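Local coordinates for protein CDP-glucose-4,6-dehydratase (Yersinia pseudotuberculosis, PDB 1RKX) that probably converts CDP-D-glucose to its 4-keto-6-deoxy derivative by eliminating water, using a bound NAD cofactor, as a member of the extended short-chain dehydrogenase/reductase family, at residues G64-D68 with E102-T106; T15-G19 with M59-I63. One frame throughout, in Å; residues are numbered along the deposited sequence.

Contact 1 of 2, residues G64-D68 with E102-T106. With NAD (nicotinamide-adenine-dinucleotide), chain G.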
loop_
_atom_site.group_PDB
_atom_site.type_symbol
_atom_site.label_atom_id
_atom_site.label_comp_id
_atom_site.label_asym_id
_atom_site.label_seq_id
_atom_site.Cartn_x
_atom_site.Cartn_y
_atom_site.Cartn_z
ATOM N N GLY C 64 -28.115 14.681 -28.267
ATOM C CA GLY C 64 -27.191 13.846 -29.011
ATOM C C GLY C 64 -26.597 12.766 -28.131
ATOM O O GLY C 64 -26.643 12.859 -26.900
ATOM N N ASP C 65 -26.046 11.735 -28.761
ATOM C CA ASP C 65 -25.438 10.624 -28.040
ATOM C C ASP C 65 -23.937 10.881 -27.942
ATOM O O ASP C 65 -23.306 11.205 -28.945
ATOM C CB ASP C 65 -25.696 9.328 -28.811
ATOM C CG ASP C 65 -25.495 8.092 -27.962
ATOM O OD1 ASP C 65 -24.431 7.964 -27.328
ATOM O OD2 ASP C 65 -26.413 7.240 -27.938
ATOM N N ILE C 66 -23.360 10.741 -26.748
ATOM C CA ILE C 66 -21.927 10.975 -26.598
ATOM C C ILE C 66 -21.112 9.880 -27.278
ATOM O O ILE C 66 -19.898 9.996 -27.390
ATOM C CB ILE C 66 -21.480 11.062 -25.115
ATOM C CG1 ILE C 66 -21.833 9.771 -24.375
ATOM C CG2 ILE C 66 -22.093 12.295 -24.459
ATOM C CD1 ILE C 66 -21.324 9.743 -22.935
ATOM N N ARG C 67 -21.783 8.816 -27.717
ATOM C CA ARG C 67 -21.100 7.723 -28.405
ATOM C C ARG C 67 -20.956 8.051 -29.894
ATOM O O ARG C 67 -20.351 7.297 -30.656
ATOM C CB ARG C 67 -21.872 6.414 -28.215
ATOM C CG ARG C 67 -21.730 5.828 -26.819
ATOM C CD ARG C 67 -22.689 4.685 -26.589
ATOM N NE ARG C 67 -24.076 5.136 -26.636
ATOM C CZ ARG C 67 -25.115 4.368 -26.332
ATOM N NH1 ARG C 67 -24.927 3.109 -25.959
ATOM N NH2 ARG C 67 -26.343 4.858 -26.394
ATOM N N ASP C 68 -21.531 9.179 -30.297
ATOM C CA ASP C 68 -21.452 9.643 -31.679
ATOM C C ASP C 68 -20.253 10.592 -31.680
ATOM O O ASP C 68 -20.406 11.795 -31.481
ATOM C CB ASP C 68 -22.725 10.411 -32.055
ATOM C CG ASP C 68 -22.802 10.729 -33.540
ATOM O OD1 ASP C 68 -21.741 10.928 -34.165
ATOM O OD2 ASP C 68 -23.931 10.794 -34.078
ATOM N N GLU C 102 -23.309 -1.401 -23.459
ATOM C CA GLU C 102 -23.752 -0.016 -23.570
ATOM C C GLU C 102 -23.157 0.832 -22.439
ATOM O O GLU C 102 -22.857 2.013 -22.630
ATOM C CB GLU C 102 -25.283 0.065 -23.511
ATOM C CG GLU C 102 -26.007 -0.613 -24.673
ATOM C CD GLU C 102 -25.711 -2.106 -24.776
ATOM O OE1 GLU C 102 -25.775 -2.810 -23.740
ATOM O OE2 GLU C 102 -25.424 -2.574 -25.901
ATOM N N THR C 103 -22.995 0.231 -21.266
ATOM C CA THR C 103 -22.441 0.953 -20.120
ATOM C C THR C 103 -21.000 1.342 -20.410
ATOM O O THR C 103 -20.600 2.495 -20.197
ATOM C CB THR C 103 -22.478 0.101 -18.835
ATOM O OG1 THR C 103 -23.836 -0.171 -18.479
ATOM C CG2 THR C 103 -21.801 0.840 -17.686
ATOM N N TYR C 104 -20.222 0.382 -20.896
ATOM C CA TYR C 104 -18.830 0.645 -21.217
ATOM C C TYR C 104 -18.687 1.607 -22.390
ATOM O O TYR C 104 -17.853 2.510 -22.353
ATOM C CB TYR C 104 -18.078 -0.655 -21.519
ATOM C CG TYR C 104 -17.616 -1.394 -20.275
ATOM C CD1 TYR C 104 -18.226 -2.585 -19.876
ATOM C CD2 TYR C 104 -16.569 -0.897 -19.498
ATOM C CE1 TYR C 104 -17.801 -3.267 -18.731
ATOM C CE2 TYR C 104 -16.133 -1.566 -18.348
ATOM C CZ TYR C 104 -16.755 -2.752 -17.972
ATOM O OH TYR C 104 -16.327 -3.420 -16.843
ATOM N N SER C 105 -19.487 1.421 -23.434
ATOM C CA SER C 105 -19.399 2.312 -24.589
ATOM C C SER C 105 -19.726 3.743 -24.165
ATOM O O SER C 105 -19.011 4.684 -24.521
ATOM C CB SER C 105 -20.360 1.858 -25.699
ATOM O OG SER C 105 -21.699 1.848 -25.240
ATOM N N THR C 106 -20.788 3.903 -23.379
ATOM C CA THR C 106 -21.194 5.235 -22.930
ATOM C C THR C 106 -20.219 5.866 -21.939
ATOM O O THR C 106 -19.779 7.000 -22.129
ATOM C CB THR C 106 -22.591 5.212 -22.269
ATOM O OG1 THR C 106 -23.566 4.735 -23.205
ATOM C CG2 THR C 106 -22.991 6.611 -21.809
HETATM P PA NAD G . -29.237 11.072 -14.653
HETATM O O1A NAD G . -29.649 9.775 -15.233
HETATM O O2A NAD G . -30.312 11.938 -14.100
HETATM O O5B NAD G . -28.415 11.938 -15.729
HETATM C C5B NAD G . -27.613 11.246 -16.717
HETATM C C4B NAD G . -27.397 12.120 -17.954
HETATM O O4B NAD G . -26.613 11.258 -18.811
HETATM C C3B NAD G . -28.684 12.407 -18.712
HETATM O O3B NAD G . -28.707 13.822 -18.984
HETATM C C2B NAD G . -28.549 11.530 -19.943
HETATM O O2B NAD G . -29.295 12.025 -21.090
HETATM C C1B NAD G . -27.053 11.487 -20.123
HETATM N N9A NAD G . -26.623 10.380 -20.963
HETATM C C8A NAD G . -26.627 9.044 -20.662
HETATM N N7A NAD G . -26.180 8.275 -21.652
HETATM C C5A NAD G . -25.872 9.174 -22.655
HETATM C C6A NAD G . -25.361 8.985 -23.958
HETATM N N6A NAD G . -25.053 7.832 -24.515
HETATM N N1A NAD G . -25.161 10.101 -24.727
HETATM C C2A NAD G . -25.474 11.320 -24.177
HETATM N N3A NAD G . -25.952 11.615 -22.987
HETATM C C4A NAD G . -26.135 10.482 -22.254
HETATM O O3 NAD G . -28.150 10.796 -13.568
HETATM P PN NAD G . -27.348 11.812 -12.567
HETATM O O1N NAD G . -27.760 11.397 -11.223
HETATM O O2N NAD G . -27.741 13.204 -12.903
HETATM O O5D NAD G . -25.833 11.428 -12.821
HETATM C C5D NAD G . -24.983 12.451 -13.351
HETATM C C4D NAD G . -23.559 11.939 -13.452
HETATM O O4D NAD G . -23.142 11.720 -12.063
HETATM C C3D NAD G . -23.303 10.600 -14.142
HETATM O O3D NAD G . -21.976 10.632 -14.706
HETATM C C2D NAD G . -23.383 9.619 -12.980
HETATM O O2D NAD G . -22.709 8.392 -13.308
HETATM C C1D NAD G . -22.680 10.399 -11.900
HETATM N N1N NAD G . -22.995 9.900 -10.566
HETATM C C2N NAD G . -24.220 10.159 -9.928
HETATM C C3N NAD G . -24.471 9.704 -8.524
HETATM C C7N NAD G . -25.761 10.064 -7.909
HETATM O O7N NAD G . -25.940 9.699 -6.737
HETATM N N7N NAD G . -26.724 10.758 -8.550
HETATM C C4N NAD G . -23.439 8.826 -7.852
HETATM C C5N NAD G . -22.210 8.627 -8.681
HETATM C C6N NAD G . -22.014 9.113 -9.888
#

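Contact 2 of 2, residues T15-G19 with M59-I63. With NAD (nicotinamide-adenine-dinucleotide), chain G.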
loop_
_atom_site.group_PDB
_atom_site.type_symbol
_atom_site.label_atom_id
_atom_site.label_comp_id
_atom_site.label_asym_id
_atom_site.label_seq_id
_atom_site.Cartn_x
_atom_site.Cartn_y
_atom_site.Cartn_z
ATOM N N THR C 15 -22.245 18.094 -20.664
ATOM C CA THR C 15 -22.872 16.885 -21.186
ATOM C C THR C 15 -23.738 16.382 -20.043
ATOM O O THR C 15 -23.378 16.549 -18.871
ATOM C CB THR C 15 -21.849 15.779 -21.573
ATOM O OG1 THR C 15 -21.157 15.314 -20.403
ATOM C CG2 THR C 15 -20.849 16.307 -22.589
ATOM N N GLY C 16 -24.878 15.784 -20.370
ATOM C CA GLY C 16 -25.760 15.276 -19.337
ATOM C C GLY C 16 -26.601 16.353 -18.671
ATOM O O GLY C 16 -27.051 16.180 -17.536
ATOM N N HIS C 17 -26.819 17.464 -19.372
ATOM C CA HIS C 17 -27.614 18.561 -18.837
ATOM C C HIS C 17 -29.097 18.218 -18.672
ATOM O O HIS C 17 -29.817 18.925 -17.965
ATOM C CB HIS C 17 -27.478 19.804 -19.728
ATOM C CG HIS C 17 -28.207 19.697 -21.033
ATOM N ND1 HIS C 17 -27.916 18.733 -21.977
ATOM C CD2 HIS C 17 -29.206 20.446 -21.559
ATOM C CE1 HIS C 17 -28.702 18.895 -23.028
ATOM N NE2 HIS C 17 -29.493 19.927 -22.800
ATOM N N THR C 18 -29.560 17.141 -19.308
ATOM C CA THR C 18 -30.969 16.763 -19.200
ATOM C C THR C 18 -31.235 15.847 -18.007
ATOM O O THR C 18 -32.364 15.415 -17.787
ATOM C CB THR C 18 -31.467 16.045 -20.479
ATOM O OG1 THR C 18 -30.737 14.827 -20.662
ATOM C CG2 THR C 18 -31.291 16.948 -21.709
ATOM N N GLY C 19 -30.186 15.559 -17.243
ATOM C CA GLY C 19 -30.326 14.694 -16.086
ATOM C C GLY C 19 -30.477 15.448 -14.775
ATOM O O GLY C 19 -30.577 16.679 -14.754
ATOM N N MET C 59 -30.623 28.289 -21.992
ATOM C CA MET C 59 -29.352 27.803 -22.522
ATOM C C MET C 59 -29.528 27.166 -23.895
ATOM O O MET C 59 -30.640 27.069 -24.405
ATOM C CB MET C 59 -28.779 26.749 -21.568
ATOM C CG MET C 59 -29.633 25.480 -21.511
ATOM S SD MET C 59 -29.063 24.222 -20.332
ATOM C CE MET C 59 -27.566 23.637 -21.162
ATOM N N GLN C 60 -28.412 26.747 -24.487
ATOM C CA GLN C 60 -28.425 26.050 -25.770
ATOM C C GLN C 60 -28.574 24.583 -25.387
ATOM O O GLN C 60 -27.749 24.054 -24.650
ATOM C CB GLN C 60 -27.099 26.219 -26.503
ATOM C CG GLN C 60 -26.915 27.526 -27.231
ATOM C CD GLN C 60 -25.676 27.509 -28.099
ATOM O OE1 GLN C 60 -25.498 26.612 -28.923
ATOM N NE2 GLN C 60 -24.812 28.505 -27.924
ATOM N N SER C 61 -29.614 23.927 -25.884
ATOM C CA SER C 61 -29.845 22.532 -25.552
ATOM C C SER C 61 -29.787 21.633 -26.791
ATOM O O SER C 61 -30.651 21.712 -27.666
ATOM C CB SER C 61 -31.203 22.408 -24.863
ATOM O OG SER C 61 -31.482 21.083 -24.476
ATOM N N GLU C 62 -28.762 20.788 -26.869
ATOM C CA GLU C 62 -28.632 19.880 -28.004
ATOM C C GLU C 62 -28.837 18.437 -27.571
ATOM O O GLU C 62 -28.282 17.991 -26.561
ATOM C CB GLU C 62 -27.259 20.002 -28.667
ATOM C CG GLU C 62 -27.152 19.182 -29.952
ATOM C CD GLU C 62 -25.780 19.238 -30.589
ATOM O OE1 GLU C 62 -25.023 20.183 -30.295
ATOM O OE2 GLU C 62 -25.469 18.342 -31.404
ATOM N N ILE C 63 -29.649 17.710 -28.330
ATOM C CA ILE C 63 -29.894 16.312 -28.025
ATOM C C ILE C 63 -28.975 15.470 -28.906
ATOM O O ILE C 63 -29.031 15.545 -30.134
ATOM C CB ILE C 63 -31.361 15.927 -28.287
ATOM C CG1 ILE C 63 -32.285 16.712 -27.347
ATOM C CG2 ILE C 63 -31.546 14.429 -28.100
ATOM C CD1 ILE C 63 -31.950 16.565 -25.866
HETATM P PA NAD G . -29.237 11.072 -14.653
HETATM O O1A NAD G . -29.649 9.775 -15.233
HETATM O O2A NAD G . -30.312 11.938 -14.100
HETATM O O5B NAD G . -28.415 11.938 -15.729
HETATM C C5B NAD G . -27.613 11.246 -16.717
HETATM C C4B NAD G . -27.397 12.120 -17.954
HETATM O O4B NAD G . -26.613 11.258 -18.811
HETATM C C3B NAD G . -28.684 12.407 -18.712
HETATM O O3B NAD G . -28.707 13.822 -18.984
HETATM C C2B NAD G . -28.549 11.530 -19.943
HETATM O O2B NAD G . -29.295 12.025 -21.090
HETATM C C1B NAD G . -27.053 11.487 -20.123
HETATM N N9A NAD G . -26.623 10.380 -20.963
HETATM C C8A NAD G . -26.627 9.044 -20.662
HETATM N N7A NAD G . -26.180 8.275 -21.652
HETATM C C5A NAD G . -25.872 9.174 -22.655
HETATM C C6A NAD G . -25.361 8.985 -23.958
HETATM N N6A NAD G . -25.053 7.832 -24.515
HETATM N N1A NAD G . -25.161 10.101 -24.727
HETATM C C2A NAD G . -25.474 11.320 -24.177
HETATM N N3A NAD G . -25.952 11.615 -22.987
HETATM C C4A NAD G . -26.135 10.482 -22.254
HETATM O O3 NAD G . -28.150 10.796 -13.568
HETATM P PN NAD G . -27.348 11.812 -12.567
HETATM O O1N NAD G . -27.760 11.397 -11.223
HETATM O O2N NAD G . -27.741 13.204 -12.903
HETATM O O5D NAD G . -25.833 11.428 -12.821
HETATM C C5D NAD G . -24.983 12.451 -13.351
HETATM C C4D NAD G . -23.559 11.939 -13.452
HETATM O O4D NAD G . -23.142 11.720 -12.063
HETATM C C3D NAD G . -23.303 10.600 -14.142
HETATM O O3D NAD G . -21.976 10.632 -14.706
HETATM C C2D NAD G . -23.383 9.619 -12.980
HETATM O O2D NAD G . -22.709 8.392 -13.308
HETATM C C1D NAD G . -22.680 10.399 -11.900
HETATM N N1N NAD G . -22.995 9.900 -10.566
HETATM C C2N NAD G . -24.220 10.159 -9.928
HETATM C C3N NAD G . -24.471 9.704 -8.524
HETATM C C7N NAD G . -25.761 10.064 -7.909
HETATM O O7N NAD G . -25.940 9.699 -6.737
HETATM N N7N NAD G . -26.724 10.758 -8.550
HETATM C C4N NAD G . -23.439 8.826 -7.852
HETATM C C5N NAD G . -22.210 8.627 -8.681
HETATM C C6N NAD G . -22.014 9.113 -9.888
#

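Contact 1 of 2, residues G64-D68 with E102-T106
Three N-H groups converge on OD1 of D65: the backbone N and NE of R67, whose side chain crosses T106 at a slant and meets S105, and the adenine amino group N6A of NAD. The bond from R67 NE to D65 OD1 is almost straight (174°) and runs in the guanidinium plane. R67 NH2 meets the syn lone pair of D65 OD2 at 2.8 Å, which makes the salt bridge a side-on, two-point grip. The backbone N of R67 instead reaches D65 OD1 at 2.8 Å from the anti side, forming an Asx turn. Next to it, the backbone N of I66 donates to NAD N1A at 2.8 Å, while NAD N6A donates to D65 OD1 across 2.9 Å. This reading of the adenine edge, just after the third strand, is the familiar Rossmann-fold arrangement of short-chain dehydrogenases. Helix 100-121 supplies the other wall. OG1 of T106 sits over one guanidinium face of R67 but donates its hydrogen bond to E102 O, which T106 N approaches from the opposite face of the carbonyl plane. S105 OG lies at the guanidinium edge, 3.3 Å from R67 CD. With CG1 between the backbone N and carbonyl carbon (chi1 59°), I66 runs along the adenine and brings CD1 to 3.2 Å from T106 O, while T106 CG2 touches the base at N7A and N6A.

Contact 2 of 2, residues T15-G19 with M59-I63
H17 and S61 share the polar bond across the contact, with NE2 of the ring and the serine OG 2.8 Å apart and the bond nearly straight at 174°. S61 OG lies at the ring edge, in its plane, and either atom could be the donor. It gets there because OG is anti to the backbone N of S61 on strand 60-63, an edge strand of the parallel sheet. The far ring nitrogen, H17 ND1, is hydrogen-bonded to OG of S40, so the imidazole is held at two corners and its rotation is fixed. Also at the edge, the carbonyl O of E62 comes to 3.7 Å from H17 CE1.

Most of the nonpolar contacts surround the same ring. M59 bends at its last torsion (chi3 -71°) and brings its methyl CE to 3.6 Å from H17 CD2. Its sulfur takes part in an oblique Met-aromatic contact, SD lying 5.0 Å from the centroid of the H17 ring. T18 CG2 rests over one face of the imidazole, and the same methyl looks across to I63 CD1 at 4.2 Å. The ring of F50 meets H17 with its plane about perpendicular.

The cofactor is met by the neighbouring residues. Segment 15-19 opens the TGxxGxxG loop of extended short-chain dehydrogenases, and its type I turn from G16 to G19 passes close to the adenosine ribose. T18 OG1 accepts from NAD O3B at 2.8 Å and is also hydrogen-bonded to L41 O.

Since each nitrogen of H17 faces a serine hydroxyl, which can give or take a proton, the site is probably compatible with either neutral tautomer of the histidine.

Overall arrangement
Following the chain, strand 11-15 leads into the dinucleotide-binding turn at 15-19; helix 20-31, strand 35-40 and helix 49-52 intervene before segment 59-63 returns to close contact 2. The very next residues, 64-68, open contact 1, which closes after helix 69-79, strand 83-86 and helix 93-98, at helix 100-121. The two loops thus follow in series, without crossing, and join end to end at the exit of strand 60-63. Contact 2 ties the loop after the first strand of the parallel sheet to an outermost strand; contact 1 ties the loop beyond that strand to the helix. Their centres lie 15 Å apart, and both touch the adenosine half of NAD, contact 2 at the ribose, contact 1 at the base.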